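Local coordinates for CRISPR-associated protein, Cse1 family (Acidimicrobium ferrooxidans, PDB 4H3T) that probably serves as the large Cse1 subunit of the type I-E CRISPR surveillance complex Cascade, helping it to recognise invading DNA, at residues 412-417 and 522-527; 418-423 and 450-455; 457-462 and 496-501; 465-470 and 485-490. The protein carries 1 engineered substitution. All coordinates share one frame; numbering follows the deposited sequence. Where two conformers were deposited one is given.

Contact 1 (412-417 and 522-527)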
loop_
_atom_site.group_PDB
_atom_site.type_symbol
_atom_site.label_atom_id
_atom_site.label_comp_id
_atom_site.label_asym_id
_atom_site.label_seq_id
_atom_site.Cartn_x
_atom_site.Cartn_y
_atom_site.Cartn_z
ATOM N N ALA A 412 -14.996 -21.838 -7.604
ATOM C CA ALA A 412 -15.913 -22.383 -6.584
ATOM C C ALA A 412 -16.939 -21.324 -6.174
ATOM O O ALA A 412 -18.122 -21.637 -5.925
ATOM C CB ALA A 412 -15.137 -22.887 -5.368
ATOM N N ALA A 413 -16.504 -20.070 -6.058
ATOM C CA ALA A 413 -17.433 -18.975 -5.679
ATOM C C ALA A 413 -18.517 -18.791 -6.758
ATOM O O ALA A 413 -19.663 -18.585 -6.447
ATOM C CB ALA A 413 -16.664 -17.671 -5.492
ATOM N N GLN A 414 -18.134 -18.887 -8.016
ATOM C CA GLN A 414 -19.036 -18.762 -9.150
ATOM C C GLN A 414 -19.985 -19.957 -9.167
ATOM O O GLN A 414 -21.192 -19.770 -9.297
ATOM C CB GLN A 414 -18.241 -18.680 -10.421
ATOM C CG GLN A 414 -19.101 -18.348 -11.672
ATOM C CD GLN A 414 -18.325 -18.347 -12.974
ATOM O OE1 GLN A 414 -17.084 -18.328 -13.003
ATOM N NE2 GLN A 414 -19.049 -18.423 -14.088
ATOM N N ALA A 415 -19.471 -21.185 -8.969
ATOM C CA ALA A 415 -20.326 -22.378 -8.901
ATOM C C ALA A 415 -21.413 -22.267 -7.818
ATOM O O ALA A 415 -22.549 -22.714 -8.000
ATOM C CB ALA A 415 -19.493 -23.610 -8.655
ATOM N N LEU A 416 -21.059 -21.714 -6.686
ATOM C CA LEU A 416 -22.021 -21.486 -5.602
ATOM C C LEU A 416 -23.158 -20.552 -5.981
ATOM O O LEU A 416 -24.183 -20.575 -5.314
ATOM C CB LEU A 416 -21.323 -20.949 -4.373
ATOM C CG LEU A 416 -20.643 -22.027 -3.487
ATOM C CD1 LEU A 416 -19.786 -21.378 -2.444
ATOM C CD2 LEU A 416 -21.718 -22.917 -2.794
ATOM N N GLY A 417 -23.000 -19.748 -7.025
ATOM C CA GLY A 417 -24.052 -18.861 -7.474
ATOM C C GLY A 417 -25.335 -19.620 -7.827
ATOM O O GLY A 417 -26.409 -19.094 -7.644
ATOM N N ARG A 522 -22.402 -28.522 -8.505
ATOM C CA ARG A 522 -21.524 -29.690 -8.457
ATOM C C ARG A 522 -20.830 -29.964 -9.836
ATOM O O ARG A 522 -19.633 -30.308 -9.852
ATOM C CB ARG A 522 -22.313 -30.928 -7.940
ATOM C CG ARG A 522 -21.505 -32.181 -7.708
ATOM C CD ARG A 522 -22.365 -33.445 -7.680
ATOM N NE ARG A 522 -22.525 -33.995 -9.034
ATOM C CZ ARG A 522 -23.645 -34.018 -9.763
ATOM N NH1 ARG A 522 -24.792 -33.549 -9.263
ATOM N NH2 ARG A 522 -23.634 -34.534 -10.986
ATOM N N ARG A 523 -21.536 -29.762 -10.967
ATOM C CA ARG A 523 -20.935 -29.966 -12.285
ATOM C C ARG A 523 -19.863 -28.891 -12.569
ATOM O O ARG A 523 -18.822 -29.198 -13.138
ATOM C CB ARG A 523 -21.995 -29.964 -13.442
ATOM C CG ARG A 523 -22.863 -31.235 -13.500
ATOM C CD ARG A 523 -23.969 -31.287 -14.636
ATOM N NE ARG A 523 -24.162 -29.965 -15.281
ATOM C CZ ARG A 523 -25.223 -29.147 -15.185
ATOM N NH1 ARG A 523 -26.304 -29.510 -14.499
ATOM N NH2 ARG A 523 -25.218 -27.969 -15.797
HETATM N N MSE A 524 -20.150 -27.647 -12.228
HETATM C CA MSE A 524 -19.190 -26.574 -12.452
HETATM C C MSE A 524 -17.945 -26.782 -11.592
HETATM O O MSE A 524 -16.822 -26.653 -12.075
HETATM C CB MSE A 524 -19.786 -25.214 -12.170
HETATM C CG MSE A 524 -18.749 -24.117 -12.401
HETATM SE SE MSE A 524 -19.296 -22.264 -12.558
HETATM C CE MSE A 524 -17.347 -21.711 -12.586
ATOM N N LEU A 525 -18.156 -27.101 -10.331
ATOM C CA LEU A 525 -17.067 -27.330 -9.387
ATOM C C LEU A 525 -16.154 -28.483 -9.869
ATOM O O LEU A 525 -14.941 -28.327 -9.853
ATOM C CB LEU A 525 -17.620 -27.660 -8.003
ATOM C CG LEU A 525 -16.579 -27.788 -6.864
ATOM C CD1 LEU A 525 -15.802 -26.452 -6.678
ATOM C CD2 LEU A 525 -17.267 -28.285 -5.553
ATOM N N ALA A 526 -16.747 -29.592 -10.353
ATOM C CA ALA A 526 -16.032 -30.749 -10.889
ATOM C C ALA A 526 -15.185 -30.336 -12.104
ATOM O O ALA A 526 -14.009 -30.681 -12.173
ATOM C CB ALA A 526 -17.007 -31.865 -11.291
ATOM N N ARG A 527 -15.764 -29.532 -13.017
ATOM C CA ARG A 527 -15.033 -29.033 -14.175
ATOM C C ARG A 527 -13.840 -28.171 -13.742
ATOM O O ARG A 527 -12.738 -28.325 -14.278
ATOM C CB ARG A 527 -15.938 -28.221 -15.098
ATOM C CG ARG A 527 -15.374 -28.018 -16.490
ATOM C CD ARG A 527 -16.307 -27.179 -17.339
ATOM N NE ARG A 527 -17.571 -27.861 -17.625
ATOM C CZ ARG A 527 -17.764 -28.788 -18.570
ATOM N NH1 ARG A 527 -16.751 -29.191 -19.339
ATOM N NH2 ARG A 527 -18.964 -29.331 -18.742
#
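Apolar contacts carry most of the meeting between 412-417, in the last turns of helix 397-415 and the start of the next short helix, and the turns of helix 511-532 at 522-527. The small Ala415 lets the backbones come close: Ala415 CA lies 5.6 Å from Met524 CA, Met524 being a selenomethionine. The methyl of Ala415 points toward the partner helix and rests on the first carbons of the Met524 side chain, with CB to CG at 3.9 Å. One turn earlier, Ala412 CB meets Leu525 CD1, also at 3.9 Å. With CG anti to the backbone N (chi1 -174°), Leu525 reaches Ala412 through that branch, while its backbone N lies against Ala415 CB.

The second kind of contact is made by the end of Met524. Its fully extended chain runs across the surface of 412-417 and lays SE beside the backbone, 3.8 Å from Ala415 N. Beyond it, the equally extended Gln414 crosses this chain at about a right angle, and the terminal methyl CE abuts the amide, 3.4 Å from Gln414 OE1. No hydrogen bond joins the two segments; their direct meeting is van der Waals packing.

Ala412 and Leu525 also touch helix 481-504, through Val491 and Glu492 respectively, while Ala413 faces helix 445-473. Such close, alanine-lined packing joins two of the four long helices of the C-terminal four-helix bundle characteristic of Cse1 proteins.

Contact 2 (418-423 and 450-455)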
loop_
_atom_site.group_PDB
_atom_site.type_symbol
_atom_site.label_atom_id
_atom_site.label_comp_id
_atom_site.label_asym_id
_atom_site.label_seq_id
_atom_site.Cartn_x
_atom_site.Cartn_y
_atom_site.Cartn_z
ATOM N N TYR A 418 -25.235 -20.846 -8.380
ATOM C CA TYR A 418 -26.412 -21.657 -8.752
ATOM C C TYR A 418 -27.220 -22.032 -7.512
ATOM O O TYR A 418 -28.401 -22.125 -7.583
ATOM C CB TYR A 418 -25.935 -22.903 -9.461
ATOM C CG TYR A 418 -25.270 -22.576 -10.754
ATOM C CD1 TYR A 418 -25.987 -22.005 -11.795
ATOM C CD2 TYR A 418 -23.910 -22.836 -10.949
ATOM C CE1 TYR A 418 -25.380 -21.687 -12.998
ATOM C CE2 TYR A 418 -23.284 -22.520 -12.150
ATOM C CZ TYR A 418 -24.032 -21.966 -13.187
ATOM O OH TYR A 418 -23.478 -21.645 -14.409
ATOM N N VAL A 419 -26.581 -22.172 -6.355
ATOM C CA VAL A 419 -27.263 -22.462 -5.099
ATOM C C VAL A 419 -27.829 -21.148 -4.537
ATOM O O VAL A 419 -28.950 -21.134 -4.017
ATOM C CB VAL A 419 -26.279 -23.181 -4.105
ATOM C CG1 VAL A 419 -26.823 -23.183 -2.679
ATOM C CG2 VAL A 419 -26.004 -24.586 -4.593
ATOM N N ALA A 420 -27.052 -20.049 -4.597
ATOM C CA ALA A 420 -27.491 -18.742 -4.054
ATOM C C ALA A 420 -28.793 -18.273 -4.721
ATOM O O ALA A 420 -29.664 -17.695 -4.083
ATOM C CB ALA A 420 -26.415 -17.704 -4.281
ATOM N N GLU A 421 -28.913 -18.531 -5.991
ATOM C CA GLU A 421 -30.089 -18.081 -6.728
ATOM C C GLU A 421 -31.305 -19.021 -6.616
ATOM O O GLU A 421 -32.370 -18.699 -7.177
ATOM C CB GLU A 421 -29.717 -17.890 -8.198
ATOM C CG GLU A 421 -29.554 -19.160 -8.984
ATOM C CD GLU A 421 -29.041 -18.903 -10.379
ATOM O OE1 GLU A 421 -28.684 -17.744 -10.678
ATOM O OE2 GLU A 421 -29.017 -19.861 -11.181
ATOM N N ALA A 422 -31.137 -20.225 -6.000
ATOM C CA ALA A 422 -32.205 -21.212 -5.934
ATOM C C ALA A 422 -33.487 -20.644 -5.333
ATOM O O ALA A 422 -34.571 -20.964 -5.810
ATOM C CB ALA A 422 -31.764 -22.434 -5.117
ATOM N N ARG A 423 -33.385 -19.810 -4.324
ATOM C CA ARG A 423 -34.601 -19.231 -3.725
ATOM C C ARG A 423 -35.406 -18.313 -4.716
ATOM O O ARG A 423 -36.557 -18.037 -4.458
ATOM C CB ARG A 423 -34.262 -18.493 -2.423
ATOM C CG ARG A 423 -33.736 -17.102 -2.465
ATOM C CD ARG A 423 -33.018 -16.765 -1.111
ATOM N NE ARG A 423 -31.629 -17.188 -1.266
ATOM C CZ ARG A 423 -30.535 -16.535 -0.898
ATOM N NH1 ARG A 423 -29.345 -17.010 -1.218
ATOM N NH2 ARG A 423 -30.621 -15.399 -0.195
ATOM N N ALA A 450 -27.233 -10.088 -6.842
ATOM C CA ALA A 450 -26.686 -9.605 -5.580
ATOM C C ALA A 450 -26.551 -10.794 -4.587
ATOM O O ALA A 450 -25.547 -10.900 -3.906
ATOM C CB ALA A 450 -27.588 -8.496 -5.008
ATOM N N ALA A 451 -27.492 -11.737 -4.563
ATOM C CA ALA A 451 -27.350 -12.911 -3.695
ATOM C C ALA A 451 -26.140 -13.789 -4.108
ATOM O O ALA A 451 -25.520 -14.397 -3.261
ATOM C CB ALA A 451 -28.617 -13.737 -3.707
ATOM N N ARG A 452 -25.904 -13.961 -5.404
ATOM C CA ARG A 452 -24.736 -14.720 -5.874
ATOM C C ARG A 452 -23.421 -14.067 -5.384
ATOM O O ARG A 452 -22.525 -14.767 -4.902
ATOM C CB ARG A 452 -24.724 -14.849 -7.386
ATOM C CG ARG A 452 -25.858 -15.677 -7.927
ATOM C CD ARG A 452 -25.697 -16.196 -9.365
ATOM N NE ARG A 452 -25.656 -15.098 -10.290
ATOM C CZ ARG A 452 -26.689 -14.535 -10.911
ATOM N NH1 ARG A 452 -27.917 -15.023 -10.768
ATOM N NH2 ARG A 452 -26.506 -13.484 -11.666
ATOM N N SER A 453 -23.337 -12.722 -5.471
ATOM C CA SER A 453 -22.177 -11.990 -4.998
ATOM C C SER A 453 -21.988 -12.160 -3.523
ATOM O O SER A 453 -20.854 -12.343 -3.105
ATOM C CB SER A 453 -22.292 -10.505 -5.326
ATOM O OG SER A 453 -21.163 -9.834 -4.800
ATOM N N ALA A 454 -23.079 -12.066 -2.713
ATOM C CA ALA A 454 -22.989 -12.241 -1.253
ATOM C C ALA A 454 -22.453 -13.644 -0.912
ATOM O O ALA A 454 -21.578 -13.752 -0.083
ATOM C CB ALA A 454 -24.340 -11.987 -0.564
ATOM N N LEU A 455 -22.909 -14.687 -1.577
ATOM C CA LEU A 455 -22.422 -16.036 -1.261
ATOM C C LEU A 455 -20.958 -16.218 -1.711
ATOM O O LEU A 455 -20.193 -16.879 -1.014
ATOM C CB LEU A 455 -23.343 -17.134 -1.816
ATOM C CG LEU A 455 -23.113 -18.591 -1.261
ATOM C CD1 LEU A 455 -23.248 -18.661 0.285
ATOM C CD2 LEU A 455 -24.091 -19.493 -1.848
HETATM O O HOH W 1 -26.747 -14.902 -0.822
#
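Ala420, in the short helix 417-420, has the most surface buried by the contact between 418-423 and 450-455. Ala420 CA comes within 5.2 Å of Arg452 CA, and the alanine methyl drives into the surface of helix 445-473. There CB lies 3.6 Å from the carbonyl oxygen Ala451 O and 3.8 Å from Leu455 CD2, so that a single methyl is held between backbone and branched side chain.

Arg452 flanks this packing with a salt bridge. Its chain bends at chi3 (-64°) to bring NH1 2.8 Å from Glu421 OE1, which it meets nearly along the C-O axis. The bond is bent, with an N-H...O angle of 130°, and the carboxylate and guanidinium planes stand almost perpendicular (88°). An alanine in place of Arg452 would probably deprive the buried Glu421 of this charged partner and remove the CG packing beside Ala420.

Across the contact from this pair, Arg423 places a face of its guanidinium over Ala451 CB. A water donates to Ala451 O at 2.8 Å and weakly accepts from Arg423 NH1, linking the segments. Val419 and Ala422 turn to helix 511-532, so 418-423 is wedged among bundle helices. This short helix and the 3-10 turn after it pack against the early turns of a long helix of the Cse1 four-helix bundle.

Contact 3 (457-462 and 496-501). Engineered in segment 457-462: Ile459 (natural residue Leu).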
loop_
_atom_site.group_PDB
_atom_site.type_symbol
_atom_site.label_atom_id
_atom_site.label_comp_id
_atom_site.label_asym_id
_atom_site.label_seq_id
_atom_site.Cartn_x
_atom_site.Cartn_y
_atom_site.Cartn_z
ATOM N N GLU A 457 -18.742 -13.692 -1.716
ATOM C CA GLU A 457 -17.968 -13.008 -0.663
ATOM C C GLU A 457 -17.868 -13.856 0.598
ATOM O O GLU A 457 -16.836 -13.868 1.265
ATOM C CB GLU A 457 -18.519 -11.610 -0.334
ATOM C CG GLU A 457 -18.327 -10.606 -1.455
ATOM C CD GLU A 457 -16.883 -10.409 -1.886
ATOM O OE1 GLU A 457 -15.949 -10.538 -1.050
ATOM O OE2 GLU A 457 -16.685 -10.174 -3.090
ATOM N N GLU A 458 -18.901 -14.574 0.941
ATOM C CA GLU A 458 -18.831 -15.438 2.121
ATOM C C GLU A 458 -17.760 -16.569 1.951
ATOM O O GLU A 458 -16.991 -16.811 2.866
ATOM C CB GLU A 458 -20.208 -16.062 2.426
ATOM C CG GLU A 458 -20.181 -16.773 3.764
ATOM C CD GLU A 458 -21.563 -17.001 4.352
ATOM O OE1 GLU A 458 -22.590 -16.762 3.663
ATOM O OE2 GLU A 458 -21.606 -17.514 5.489
ATOM N N ILE A 459 -17.706 -17.260 0.820
ATOM C CA ILE A 459 -16.665 -18.270 0.646
ATOM C C ILE A 459 -15.253 -17.610 0.637
ATOM O O ILE A 459 -14.341 -18.152 1.227
ATOM C CB ILE A 459 -16.885 -19.192 -0.577
ATOM C CG1 ILE A 459 -16.017 -20.466 -0.392
ATOM C CG2 ILE A 459 -16.622 -18.516 -1.932
ATOM C CD1 ILE A 459 -16.048 -21.498 -1.411
ATOM N N TYR A 460 -15.076 -16.426 0.050
ATOM C CA TYR A 460 -13.752 -15.787 0.113
ATOM C C TYR A 460 -13.343 -15.509 1.573
ATOM O O TYR A 460 -12.179 -15.714 1.925
ATOM C CB TYR A 460 -13.729 -14.488 -0.728
ATOM C CG TYR A 460 -13.659 -14.782 -2.201
ATOM C CD1 TYR A 460 -12.589 -15.489 -2.732
ATOM C CD2 TYR A 460 -14.585 -14.241 -3.093
ATOM C CE1 TYR A 460 -12.414 -15.619 -4.102
ATOM C CE2 TYR A 460 -14.475 -14.472 -4.474
ATOM C CZ TYR A 460 -13.390 -15.195 -4.958
ATOM O OH TYR A 460 -13.051 -15.366 -6.254
ATOM N N GLY A 461 -14.302 -15.096 2.423
ATOM C CA GLY A 461 -13.995 -14.818 3.820
ATOM C C GLY A 461 -13.537 -16.098 4.513
ATOM O O GLY A 461 -12.572 -16.090 5.249
ATOM N N ARG A 462 -14.219 -17.226 4.222
ATOM C CA ARG A 462 -13.867 -18.546 4.753
ATOM C C ARG A 462 -12.542 -19.073 4.214
ATOM O O ARG A 462 -11.879 -19.822 4.907
ATOM C CB ARG A 462 -14.970 -19.553 4.421
ATOM C CG ARG A 462 -16.214 -19.322 5.281
ATOM C CD ARG A 462 -16.139 -20.081 6.598
ATOM N NE ARG A 462 -16.391 -21.514 6.367
ATOM C CZ ARG A 462 -17.589 -22.065 6.196
ATOM N NH1 ARG A 462 -18.692 -21.326 6.274
ATOM N NH2 ARG A 462 -17.696 -23.356 5.927
ATOM N N ARG A 496 -18.994 -27.080 -0.360
ATOM C CA ARG A 496 -20.133 -27.987 -0.079
ATOM C C ARG A 496 -20.799 -27.680 1.262
ATOM O O ARG A 496 -21.997 -27.844 1.384
ATOM C CB ARG A 496 -19.661 -29.444 -0.123
ATOM C CG ARG A 496 -19.381 -29.863 -1.572
ATOM C CD ARG A 496 -18.681 -31.242 -1.671
ATOM N NE ARG A 496 -19.283 -32.059 -2.735
ATOM C CZ ARG A 496 -20.235 -32.993 -2.577
ATOM N NH1 ARG A 496 -20.727 -33.264 -1.367
ATOM N NH2 ARG A 496 -20.693 -33.670 -3.627
ATOM N N ASP A 497 -20.052 -27.244 2.263
ATOM C CA ASP A 497 -20.654 -26.832 3.534
ATOM C C ASP A 497 -21.586 -25.622 3.334
ATOM O O ASP A 497 -22.707 -25.578 3.870
ATOM C CB ASP A 497 -19.557 -26.468 4.539
ATOM C CG ASP A 497 -20.083 -26.176 5.916
ATOM O OD1 ASP A 497 -20.685 -27.082 6.520
ATOM O OD2 ASP A 497 -19.921 -25.030 6.381
ATOM N N LEU A 498 -21.110 -24.613 2.574
ATOM C CA LEU A 498 -21.957 -23.464 2.294
ATOM C C LEU A 498 -23.149 -23.857 1.458
ATOM O O LEU A 498 -24.255 -23.397 1.725
ATOM C CB LEU A 498 -21.144 -22.348 1.556
ATOM C CG LEU A 498 -20.243 -21.531 2.450
ATOM C CD1 LEU A 498 -19.328 -20.644 1.599
ATOM C CD2 LEU A 498 -21.072 -20.654 3.407
ATOM N N ALA A 499 -22.945 -24.723 0.461
ATOM C CA ALA A 499 -24.063 -25.154 -0.393
ATOM C C ALA A 499 -25.128 -25.915 0.428
ATOM O O ALA A 499 -26.312 -25.624 0.325
ATOM C CB ALA A 499 -23.548 -26.051 -1.529
ATOM N N SER A 500 -24.691 -26.815 1.336
ATOM C CA SER A 500 -25.626 -27.555 2.202
ATOM C C SER A 500 -26.434 -26.620 3.106
ATOM O O SER A 500 -27.652 -26.795 3.227
ATOM C CB SER A 500 -24.901 -28.593 3.050
ATOM O OG SER A 500 -24.528 -29.622 2.152
ATOM N N ARG A 501 -25.789 -25.614 3.708
ATOM C CA ARG A 501 -26.542 -24.667 4.538
ATOM C C ARG A 501 -27.626 -23.915 3.721
ATOM O O ARG A 501 -28.779 -23.813 4.139
ATOM C CB ARG A 501 -25.589 -23.662 5.171
ATOM C CG ARG A 501 -26.281 -22.706 6.108
ATOM C CD ARG A 501 -25.360 -21.540 6.374
ATOM N NE ARG A 501 -25.320 -20.656 5.204
ATOM C CZ ARG A 501 -24.500 -19.622 5.051
ATOM N NH1 ARG A 501 -23.617 -19.319 5.993
ATOM N NH2 ARG A 501 -24.562 -18.881 3.957
#
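Two salt bridges enclose a leucine where 457-462 and 496-501 meet. Arg501 grips Glu458 end-on and tip to tip, NH1 to OE2 at 2.7 Å and NH2 to OE1 at 2.9 Å. Both bonds are nearly straight and lie close to the guanidinium plane, although they reach the carboxylate from above its own plane. Arg462 donates through NH2 to Asp497 OD2 at 2.8 Å, with the two flat groups turned 66° apart.

Between these pairs, Leu498 points at the other helix. Its CD1 presses on Ile459 CB at 3.6 Å, Ile459 being an engineered replacement of the natural leucine. CD2 lies over the rim of one face of the Arg501 guanidinium and also touches Arg462 NH1. Arg462 NH1 and Arg501 NH1 are 5.3 Å apart, a repulsion that the carboxylates of Glu458 and Asp497 would probably help to offset.

Further out, Ile459 packs on Ala413 and Leu416, and Ala499 also touches Leu416. Tyr460 makes a cation-pi contact with Arg328, to which Glu457 is salt-bridged. The short local axes approach to 11.0 Å, and this apolar seam with a charged margin joins two roughly antiparallel helices, their directions 139° apart, of the Cse1 four-helix bundle.

Contact 4 (465-470 and 485-490)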
loop_
_atom_site.group_PDB
_atom_site.type_symbol
_atom_site.label_atom_id
_atom_site.label_comp_id
_atom_site.label_asym_id
_atom_site.label_seq_id
_atom_site.Cartn_x
_atom_site.Cartn_y
_atom_site.Cartn_z
ATOM N N ALA A 465 -7.986 -17.392 5.737
ATOM C CA ALA A 465 -6.925 -17.961 6.593
ATOM C C ALA A 465 -6.346 -19.253 5.965
ATOM O O ALA A 465 -5.116 -19.324 5.797
ATOM C CB ALA A 465 -7.454 -18.196 8.016
ATOM N N PRO A 466 -7.186 -20.119 5.334
ATOM C CA PRO A 466 -6.625 -21.282 4.611
ATOM C C PRO A 466 -5.739 -20.909 3.424
ATOM O O PRO A 466 -4.704 -21.532 3.246
ATOM C CB PRO A 466 -7.889 -21.991 4.135
ATOM C CG PRO A 466 -8.894 -21.667 5.112
ATOM C CD PRO A 466 -8.653 -20.266 5.469
ATOM N N TYR A 467 -6.097 -19.876 2.602
ATOM C CA TYR A 467 -5.241 -19.486 1.474
ATOM C C TYR A 467 -3.870 -18.975 1.974
ATOM O O TYR A 467 -2.830 -19.319 1.446
ATOM C CB TYR A 467 -5.901 -18.395 0.596
ATOM C CG TYR A 467 -5.050 -18.137 -0.614
ATOM C CD1 TYR A 467 -5.097 -19.003 -1.713
ATOM C CD2 TYR A 467 -4.014 -17.195 -0.575
ATOM C CE1 TYR A 467 -4.205 -18.877 -2.761
ATOM C CE2 TYR A 467 -3.114 -17.076 -1.616
ATOM C CZ TYR A 467 -3.253 -17.869 -2.738
ATOM O OH TYR A 467 -2.312 -17.784 -3.731
ATOM N N ARG A 468 -3.878 -18.159 2.991
ATOM C CA ARG A 468 -2.632 -17.591 3.529
ATOM C C ARG A 468 -1.664 -18.693 4.039
ATOM O O ARG A 468 -0.433 -18.596 3.832
ATOM C CB ARG A 468 -2.962 -16.594 4.631
ATOM C CG ARG A 468 -3.660 -15.297 4.099
ATOM C CD ARG A 468 -4.167 -14.474 5.267
ATOM N NE ARG A 468 -4.830 -13.270 4.780
ATOM C CZ ARG A 468 -4.240 -12.136 4.427
ATOM N NH1 ARG A 468 -2.931 -11.992 4.562
ATOM N NH2 ARG A 468 -4.956 -11.136 3.935
ATOM N N HIS A 469 -2.213 -19.706 4.717
ATOM C CA HIS A 469 -1.490 -20.902 5.199
ATOM C C HIS A 469 -0.957 -21.695 4.013
ATOM O O HIS A 469 0.165 -22.161 4.046
ATOM C CB HIS A 469 -2.398 -21.810 6.062
ATOM C CG HIS A 469 -1.682 -22.965 6.706
ATOM N ND1 HIS A 469 -2.047 -24.304 6.443
ATOM C CD2 HIS A 469 -0.698 -22.966 7.648
ATOM C CE1 HIS A 469 -1.235 -25.057 7.179
ATOM N NE2 HIS A 469 -0.408 -24.309 7.928
ATOM N N PHE A 470 -1.772 -21.886 2.986
ATOM C CA PHE A 470 -1.358 -22.589 1.777
ATOM C C PHE A 470 -0.191 -21.844 1.090
ATOM O O PHE A 470 0.822 -22.449 0.755
ATOM C CB PHE A 470 -2.590 -22.727 0.807
ATOM C CG PHE A 470 -2.280 -22.805 -0.668
ATOM C CD1 PHE A 470 -1.987 -24.020 -1.271
ATOM C CD2 PHE A 470 -2.235 -21.650 -1.446
ATOM C CE1 PHE A 470 -1.600 -24.068 -2.619
ATOM C CE2 PHE A 470 -1.844 -21.693 -2.766
ATOM C CZ PHE A 470 -1.547 -22.900 -3.364
ATOM N N ALA A 485 -3.302 -30.486 -4.836
ATOM C CA ALA A 485 -4.342 -31.440 -4.444
ATOM C C ALA A 485 -4.959 -31.084 -3.051
ATOM O O ALA A 485 -6.189 -31.155 -2.878
ATOM C CB ALA A 485 -3.797 -32.872 -4.469
ATOM N N GLU A 486 -4.147 -30.647 -2.087
ATOM C CA GLU A 486 -4.683 -30.231 -0.773
ATOM C C GLU A 486 -5.620 -29.054 -0.858
ATOM O O GLU A 486 -6.676 -29.056 -0.223
ATOM C CB GLU A 486 -3.557 -29.820 0.176
ATOM C CG GLU A 486 -2.737 -31.050 0.578
ATOM C CD GLU A 486 -1.399 -30.670 1.187
ATOM O OE1 GLU A 486 -1.077 -29.463 1.304
ATOM O OE2 GLU A 486 -0.658 -31.605 1.532
ATOM N N TRP A 487 -5.221 -28.031 -1.616
ATOM C CA TRP A 487 -6.048 -26.849 -1.749
ATOM C C TRP A 487 -7.404 -27.227 -2.447
ATOM O O TRP A 487 -8.466 -26.758 -2.033
ATOM C CB TRP A 487 -5.318 -25.781 -2.543
ATOM C CG TRP A 487 -6.121 -24.520 -2.699
ATOM C CD1 TRP A 487 -6.609 -23.978 -3.862
ATOM C CD2 TRP A 487 -6.514 -23.638 -1.649
ATOM N NE1 TRP A 487 -7.300 -22.824 -3.592
ATOM C CE2 TRP A 487 -7.219 -22.565 -2.244
ATOM C CE3 TRP A 487 -6.329 -23.640 -0.253
ATOM C CZ2 TRP A 487 -7.771 -21.524 -1.486
ATOM C CZ3 TRP A 487 -6.890 -22.612 0.494
ATOM C CH2 TRP A 487 -7.581 -21.566 -0.116
ATOM N N ALA A 488 -7.346 -28.096 -3.457
ATOM C CA ALA A 488 -8.548 -28.528 -4.179
ATOM C C ALA A 488 -9.573 -29.144 -3.213
ATOM O O ALA A 488 -10.754 -28.806 -3.260
ATOM C CB ALA A 488 -8.199 -29.537 -5.274
ATOM N N ALA A 489 -9.132 -30.088 -2.395
ATOM C CA ALA A 489 -10.010 -30.727 -1.408
ATOM C C ALA A 489 -10.504 -29.726 -0.336
ATOM O O ALA A 489 -11.643 -29.832 0.097
ATOM C CB ALA A 489 -9.291 -31.912 -0.732
ATOM N N LEU A 490 -9.654 -28.807 0.149
ATOM C CA LEU A 490 -10.102 -27.816 1.144
ATOM C C LEU A 490 -11.211 -26.911 0.552
ATOM O O LEU A 490 -12.285 -26.759 1.137
ATOM C CB LEU A 490 -8.894 -26.998 1.623
ATOM C CG LEU A 490 -9.159 -26.034 2.763
ATOM C CD1 LEU A 490 -7.905 -25.894 3.644
ATOM C CD2 LEU A 490 -9.769 -24.678 2.249
#
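The turns at 465-470 and 485-490 run almost exactly antiparallel, their axes 11.3 Å apart and their directions at 175°. Trp487 has the most surface buried by the contact. With CG anti to the backbone N, it lays its six-membered ring against the turn at Pro466 and Tyr467, where CH2 lies 3.5 Å from Tyr467 CA and CZ3 lies 3.8 Å from Pro466 CB. Tyr467 turns the edge of its ring to the indole face, a T-shaped pair with planes at 82° and CD1 3.7 Å from Trp487 CZ2. Trp487 CG lies over one face of the Phe470 ring, Phe470 CD1 being 4.0 Å from Trp487 CB; the two rings meet obliquely. At the outer margin Leu490 CD2 touches Pro466 CB, 3.8 Å away. An alanine in place of Trp487 would probably break up this aromatic cluster and loosen the two helices. Both polar tips end on helix 397-415, Trp487 NE1 on Ala405 O and Tyr467 OH on Ala402 O, while Ala488 and Ala489 pack on helix 511-532.

In the fold
From the N-terminal side, 412-417 opens contact 1 and passes directly into 418-423, which opens contact 2. After 26 intervening residues, the last of them already in helix 445-473, segment 450-455 closes contact 2; the same helix then opens contacts 3 and 4. Helix 481-504 closes contact 4 first and contact 3 afterwards, nesting 4 inside 3 as in a helical hairpin. Helix 511-532 finally closes contact 1 around all the others; none cross. Within the C-terminal bundle, contact 1 joins helices 397-415 and 511-532, contact 2 joins helices 417-420 and 445-473, and contacts 3 and 4 join 445-473 and 481-504. Contacts 1, 2 and 3 touch one another; contact 4's centre lies about 24 Å from that of contact 2.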